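Local coordinates for Baccell_00875 (Bacteroides cellulosilyticus DSM 14838, PDB 5NO8), which probably acts as a polysaccharide lyase that removes the rhamnose capping, linked to glucuronic acid, from complex arabinogalactan proteins, at residues K169-A174 with V192-R198; Y175-I179 with H242-F248. All coordinates share one frame; numbering follows the deposited sequence.

How the interactions relate
Interaction 1 and interaction 2 both reach one antiparallel sheet and follow directly on each other, since Ala174 ends a segment of the first and Tyr175 begins one of the second. In interaction 1 the loop before strand 175-180 pairs with the chain leaving strand 187-194, the neighbouring strand. In interaction 2 the side chains of strand 175-180 meet helix 245-254, which follows strand 232-242, two strands along the sheet. The centres of the contacts are about 16 Å apart and about 22 Å and 18 Å from the centre of the chain. Both read as structural contacts: backbone bonds and waters dominate the first, amides and rings the second.

Interaction 1: K169-A174 with V192-R198; sequences KGGSAA and VTDGAIR
With phi 65° and psi -123°, Gly171 turns both its N-H and its carbonyl toward Ile197, making a single antiparallel hydrogen-bonded bridge between the loop linking strands 163-168 and 175-180 and the chain just after strand 187-194. Gly171 is the second residue (i+1) of the type II' turn from Gly170 to Ala173, a position whose positive phi glycine readily adopts; a type I turn from Gly171 to Ala174 overlaps it. Gly171 N reaches Ile197 O at 2.9 Å, and Ile197 N returns to Gly171 O at 3.0 Å. That oxygen also takes Ala174 N, the two donors arriving from opposite faces of its carbonyl plane. Ala196 lies alongside, its CB 3.4 Å from Gly171 C, consistent with a small residue at this close approach.

Ala174 points its methyl between two branched residues: its CB is 3.7 Å from Ile197 CB and 3.9 Å from Val192 CG2. CG1 of Val192 stands anti to the backbone N (chi1 170°), which leaves CG2 to meet the alanine. Beyond the contact, Ser172 OG bonds Gln327 N, joining the turn to the neighbouring beta-sheet. A further backbone bond runs from Val192 N to Ala174 O at 3.2 Å, where a water donates to both Ala174 O and Val192 O.

Interaction 2: Y175-I179 with H242-F248; sequences YVNAI and HNGNDDF
Asn177 ND2 gives a hydrogen bond to Asn245 OD1 at 3.0 Å, tying strand 175-180 of the antiparallel sheet to the first turn of helix 245-254. The bond lies in the planes of both amides although these stand 81° apart. At the other end of the same amide, His242 NE2 donates weakly to Asn177 OD1 through a strongly bent bond. The second ring nitrogen, His242 ND1, accepts Gly244 N at 3.1 Å near the ring plane, fixing the imidazole at the start of the helix. Gly244 is the N-cap, and its backbone angles leave no room for a side chain beside the preceding carbonyl.

Phe248 packs against this polar group. With CG of Asn177 anti to its own N (chi1 -177°), the amide lies nearly parallel over the CG end of the phenyl ring, the planes 7° apart, and Asn177 CB sits 3.9 Å above the ring centre in a CH-pi contact. The ring's edge meets the face of Tyr175 in a T-shaped pair, Phe248 CZ 3.6 Å from Tyr175 CD1, while Phe248 CB covers the His242 ring. Were Phe248 cut back to an alanine, the Tyr175 face and the Asn177 amide would probably lose the ring they pack on, leaving a gap. Asparagine suits this buried strand position because one amide supplies both a donor and an acceptor, while its faces can stack on an aromatic ring.

Interaction 1: K169-A174 with V192-R198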
loop_
_atom_site.group_PDB
_atom_site.type_symbol
_atom_site.label_atom_id
_atom_site.label_comp_id
_atom_site.label_asym_id
_atom_site.label_seq_id
_atom_site.Cartn_x
_atom_site.Cartn_y
_atom_site.Cartn_z
ATOM N N LYS A 169 5.635 1.042 -12.779
ATOM C CA LYS A 169 6.632 1.853 -13.468
ATOM C C LYS A 169 7.661 0.988 -14.207
ATOM O O LYS A 169 8.870 1.151 -14.056
ATOM C CB LYS A 169 7.316 2.824 -12.473
ATOM C CG LYS A 169 8.091 2.147 -11.352
ATOM C CD LYS A 169 8.724 3.150 -10.383
ATOM C CE LYS A 169 9.615 2.388 -9.405
ATOM N NZ LYS A 169 10.262 3.261 -8.412
ATOM N N GLY A 170 7.180 0.095 -15.051
ATOM C CA GLY A 170 8.024 -0.934 -15.659
ATOM C C GLY A 170 8.676 -0.577 -16.970
ATOM O O GLY A 170 8.930 -1.473 -17.793
ATOM N N GLY A 171 8.960 0.700 -17.192
ATOM C CA GLY A 171 9.702 1.107 -18.397
ATOM C C GLY A 171 8.888 0.820 -19.652
ATOM O O GLY A 171 7.744 1.285 -19.775
ATOM N N SER A 172 9.466 0.040 -20.573
ATOM C CA SER A 172 8.780 -0.339 -21.813
ATOM C C SER A 172 7.587 -1.228 -21.562
ATOM O O SER A 172 6.715 -1.310 -22.421
ATOM C CB SER A 172 9.718 -1.045 -22.803
ATOM O OG SER A 172 10.908 -0.295 -23.013
ATOM N N ALA A 173 7.566 -1.901 -20.407
ATOM C CA ALA A 173 6.485 -2.810 -20.035
ATOM C C ALA A 173 5.678 -2.256 -18.882
ATOM O O ALA A 173 5.079 -3.005 -18.098
ATOM C CB ALA A 173 7.066 -4.152 -19.672
ATOM N N ALA A 174 5.634 -0.925 -18.786
ATOM C CA ALA A 174 4.815 -0.278 -17.788
ATOM C C ALA A 174 3.325 -0.517 -18.062
ATOM O O ALA A 174 2.919 -0.769 -19.179
ATOM C CB ALA A 174 5.110 1.208 -17.762
ATOM N N VAL A 192 1.488 0.070 -21.878
ATOM C CA VAL A 192 2.426 0.827 -22.734
ATOM C C VAL A 192 2.934 -0.090 -23.846
ATOM O O VAL A 192 3.436 -1.212 -23.624
ATOM C CB VAL A 192 3.605 1.413 -21.917
ATOM C CG1 VAL A 192 4.711 1.990 -22.821
ATOM C CG2 VAL A 192 3.099 2.413 -20.911
ATOM N N THR A 193 2.820 0.400 -25.077
ATOM C CA THR A 193 3.251 -0.349 -26.257
ATOM C C THR A 193 4.347 0.300 -27.066
ATOM O O THR A 193 4.924 -0.365 -27.896
ATOM C CB THR A 193 2.047 -0.620 -27.183
ATOM O OG1 THR A 193 1.333 0.603 -27.453
ATOM C CG2 THR A 193 1.103 -1.598 -26.488
ATOM N N ASP A 194 4.656 1.572 -26.837
ATOM C CA ASP A 194 5.832 2.173 -27.421
ATOM C C ASP A 194 6.332 3.207 -26.418
ATOM O O ASP A 194 5.541 3.810 -25.712
ATOM C CB ASP A 194 5.510 2.805 -28.790
ATOM C CG ASP A 194 6.761 3.156 -29.587
ATOM O OD1 ASP A 194 7.839 2.546 -29.372
ATOM O OD2 ASP A 194 6.678 4.035 -30.466
ATOM N N GLY A 195 7.644 3.392 -26.350
ATOM C CA GLY A 195 8.258 4.251 -25.334
ATOM C C GLY A 195 8.188 3.599 -23.960
ATOM O O GLY A 195 8.121 2.369 -23.854
ATOM N N ALA A 196 8.229 4.413 -22.919
ATOM C CA ALA A 196 8.373 3.917 -21.552
ATOM C C ALA A 196 7.787 4.854 -20.521
ATOM O O ALA A 196 7.691 6.067 -20.745
ATOM C CB ALA A 196 9.838 3.663 -21.248
ATOM N N ILE A 197 7.407 4.277 -19.388
ATOM C CA ILE A 197 7.042 5.045 -18.203
ATOM C C ILE A 197 8.008 4.612 -17.104
ATOM O O ILE A 197 8.118 3.419 -16.782
ATOM C CB ILE A 197 5.573 4.837 -17.786
ATOM C CG1 ILE A 197 4.615 5.402 -18.831
ATOM C CG2 ILE A 197 5.275 5.452 -16.410
ATOM C CD1 ILE A 197 4.748 6.891 -19.072
ATOM N N ARG A 198 8.730 5.582 -16.556
ATOM C CA ARG A 198 9.779 5.319 -15.571
ATOM C C ARG A 198 9.353 5.495 -14.121
ATOM O O ARG A 198 10.018 5.012 -13.218
ATOM C CB ARG A 198 11.012 6.171 -15.844
ATOM C CG ARG A 198 10.793 7.634 -15.537
ATOM C CD ARG A 198 12.022 8.444 -15.177
ATOM N NE ARG A 198 11.614 9.869 -15.165
ATOM C CZ ARG A 198 11.250 10.587 -14.094
ATOM N NH1 ARG A 198 11.269 10.080 -12.858
ATOM N NH2 ARG A 198 10.868 11.872 -14.252
HETATM O O HOH W 1 11.439 2.719 -13.450
HETATM O O HOH W 2 7.151 0.065 -24.991
HETATM O O HOH W 3 11.077 1.517 -24.986
HETATM O O HOH W 4 3.458 -2.621 -21.196
#

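Interaction 2: Y175-I179 with H242-F248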
loop_
_atom_site.group_PDB
_atom_site.type_symbol
_atom_site.label_atom_id
_atom_site.label_comp_id
_atom_site.label_asym_id
_atom_site.label_seq_id
_atom_site.Cartn_x
_atom_site.Cartn_y
_atom_site.Cartn_z
ATOM N N TYR A 175 2.521 -0.421 -17.008
ATOM C CA TYR A 175 1.096 -0.585 -17.113
ATOM C C TYR A 175 0.372 0.047 -15.934
ATOM O O TYR A 175 0.961 0.395 -14.923
ATOM C CB TYR A 175 0.719 -2.069 -17.248
ATOM C CG TYR A 175 1.036 -2.936 -16.054
ATOM C CD1 TYR A 175 0.286 -2.868 -14.876
ATOM C CD2 TYR A 175 2.103 -3.819 -16.091
ATOM C CE1 TYR A 175 0.587 -3.656 -13.793
ATOM C CE2 TYR A 175 2.384 -4.633 -15.026
ATOM C CZ TYR A 175 1.615 -4.547 -13.882
ATOM O OH TYR A 175 1.931 -5.314 -12.799
ATOM N N VAL A 176 -0.942 0.160 -16.090
ATOM C CA VAL A 176 -1.849 0.434 -14.997
ATOM C C VAL A 176 -3.010 -0.569 -15.076
ATOM O O VAL A 176 -3.617 -0.765 -16.136
ATOM C CB VAL A 176 -2.407 1.872 -14.996
ATOM C CG1 VAL A 176 -3.283 2.072 -13.782
ATOM C CG2 VAL A 176 -1.303 2.934 -15.008
ATOM N N ASN A 177 -3.268 -1.244 -13.961
ATOM C CA ASN A 177 -4.404 -2.129 -13.837
ATOM C C ASN A 177 -5.352 -1.482 -12.847
ATOM O O ASN A 177 -5.047 -1.410 -11.671
ATOM C CB ASN A 177 -3.942 -3.491 -13.361
ATOM C CG ASN A 177 -5.068 -4.496 -13.287
ATOM O OD1 ASN A 177 -6.139 -4.291 -13.885
ATOM N ND2 ASN A 177 -4.856 -5.569 -12.537
ATOM N N ALA A 178 -6.480 -0.952 -13.341
ATOM C CA ALA A 178 -7.445 -0.281 -12.521
ATOM C C ALA A 178 -8.611 -1.205 -12.220
ATOM O O ALA A 178 -9.387 -1.550 -13.096
ATOM C CB ALA A 178 -7.900 0.985 -13.202
ATOM N N ILE A 179 -8.689 -1.635 -10.961
ATOM C CA ILE A 179 -9.678 -2.613 -10.521
ATOM C C ILE A 179 -10.790 -1.894 -9.782
ATOM O O ILE A 179 -10.554 -1.227 -8.789
ATOM C CB ILE A 179 -9.024 -3.679 -9.623
ATOM C CG1 ILE A 179 -7.922 -4.436 -10.375
ATOM C CG2 ILE A 179 -10.060 -4.639 -9.071
ATOM C CD1 ILE A 179 -8.365 -5.202 -11.596
ATOM N N HIS A 242 -11.236 -5.061 -19.245
ATOM C CA HIS A 242 -10.869 -6.430 -18.970
ATOM C C HIS A 242 -11.671 -7.013 -17.820
ATOM O O HIS A 242 -12.381 -6.309 -17.121
ATOM C CB HIS A 242 -9.342 -6.582 -18.763
ATOM C CG HIS A 242 -8.834 -5.984 -17.494
ATOM N ND1 HIS A 242 -8.943 -6.621 -16.278
ATOM C CD2 HIS A 242 -8.240 -4.790 -17.239
ATOM C CE1 HIS A 242 -8.404 -5.867 -15.336
ATOM N NE2 HIS A 242 -7.985 -4.743 -15.890
ATOM N N ASN A 243 -11.564 -8.310 -17.654
ATOM C CA ASN A 243 -12.388 -9.053 -16.689
ATOM C C ASN A 243 -11.697 -9.498 -15.428
ATOM O O ASN A 243 -12.263 -10.256 -14.659
ATOM C CB ASN A 243 -13.024 -10.243 -17.401
ATOM C CG ASN A 243 -14.161 -9.825 -18.296
ATOM O OD1 ASN A 243 -14.946 -8.926 -17.956
ATOM N ND2 ASN A 243 -14.264 -10.469 -19.456
ATOM N N GLY A 244 -10.485 -9.026 -15.171
ATOM C CA GLY A 244 -9.790 -9.359 -13.917
ATOM C C GLY A 244 -8.321 -9.594 -14.203
ATOM O O GLY A 244 -7.889 -9.448 -15.349
ATOM N N ASN A 245 -7.572 -9.962 -13.171
ATOM C CA ASN A 245 -6.109 -10.022 -13.276
ATOM C C ASN A 245 -5.595 -10.949 -14.372
ATOM O O ASN A 245 -4.670 -10.586 -15.102
ATOM C CB ASN A 245 -5.478 -10.352 -11.927
ATOM C CG ASN A 245 -5.752 -9.280 -10.877
ATOM O OD1 ASN A 245 -5.709 -8.081 -11.151
ATOM N ND2 ASN A 245 -6.064 -9.716 -9.666
ATOM N N ASP A 246 -6.186 -12.133 -14.517
ATOM C CA ASP A 246 -5.743 -13.069 -15.558
ATOM C C ASP A 246 -6.002 -12.541 -16.947
ATOM O O ASP A 246 -5.198 -12.722 -17.842
ATOM C CB ASP A 246 -6.435 -14.445 -15.424
ATOM C CG ASP A 246 -5.880 -15.289 -14.306
ATOM O OD1 ASP A 246 -4.745 -15.031 -13.831
ATOM O OD2 ASP A 246 -6.585 -16.257 -13.907
ATOM N N ASP A 247 -7.174 -11.941 -17.136
ATOM C CA ASP A 247 -7.557 -11.399 -18.417
ATOM C C ASP A 247 -6.670 -10.193 -18.740
ATOM O O ASP A 247 -6.205 -10.051 -19.873
ATOM C CB ASP A 247 -9.025 -10.994 -18.372
ATOM C CG ASP A 247 -9.592 -10.648 -19.735
ATOM O OD1 ASP A 247 -9.247 -11.315 -20.722
ATOM O OD2 ASP A 247 -10.416 -9.710 -19.819
ATOM N N PHE A 248 -6.421 -9.359 -17.733
ATOM C CA PHE A 248 -5.474 -8.225 -17.890
ATOM C C PHE A 248 -4.109 -8.717 -18.361
ATOM O O PHE A 248 -3.575 -8.234 -19.362
ATOM C CB PHE A 248 -5.323 -7.440 -16.597
ATOM C CG PHE A 248 -4.268 -6.360 -16.673
ATOM C CD1 PHE A 248 -4.529 -5.148 -17.322
ATOM C CD2 PHE A 248 -3.019 -6.553 -16.110
ATOM C CE1 PHE A 248 -3.569 -4.155 -17.404
ATOM C CE2 PHE A 248 -2.023 -5.573 -16.210
ATOM C CZ PHE A 248 -2.305 -4.365 -16.846
#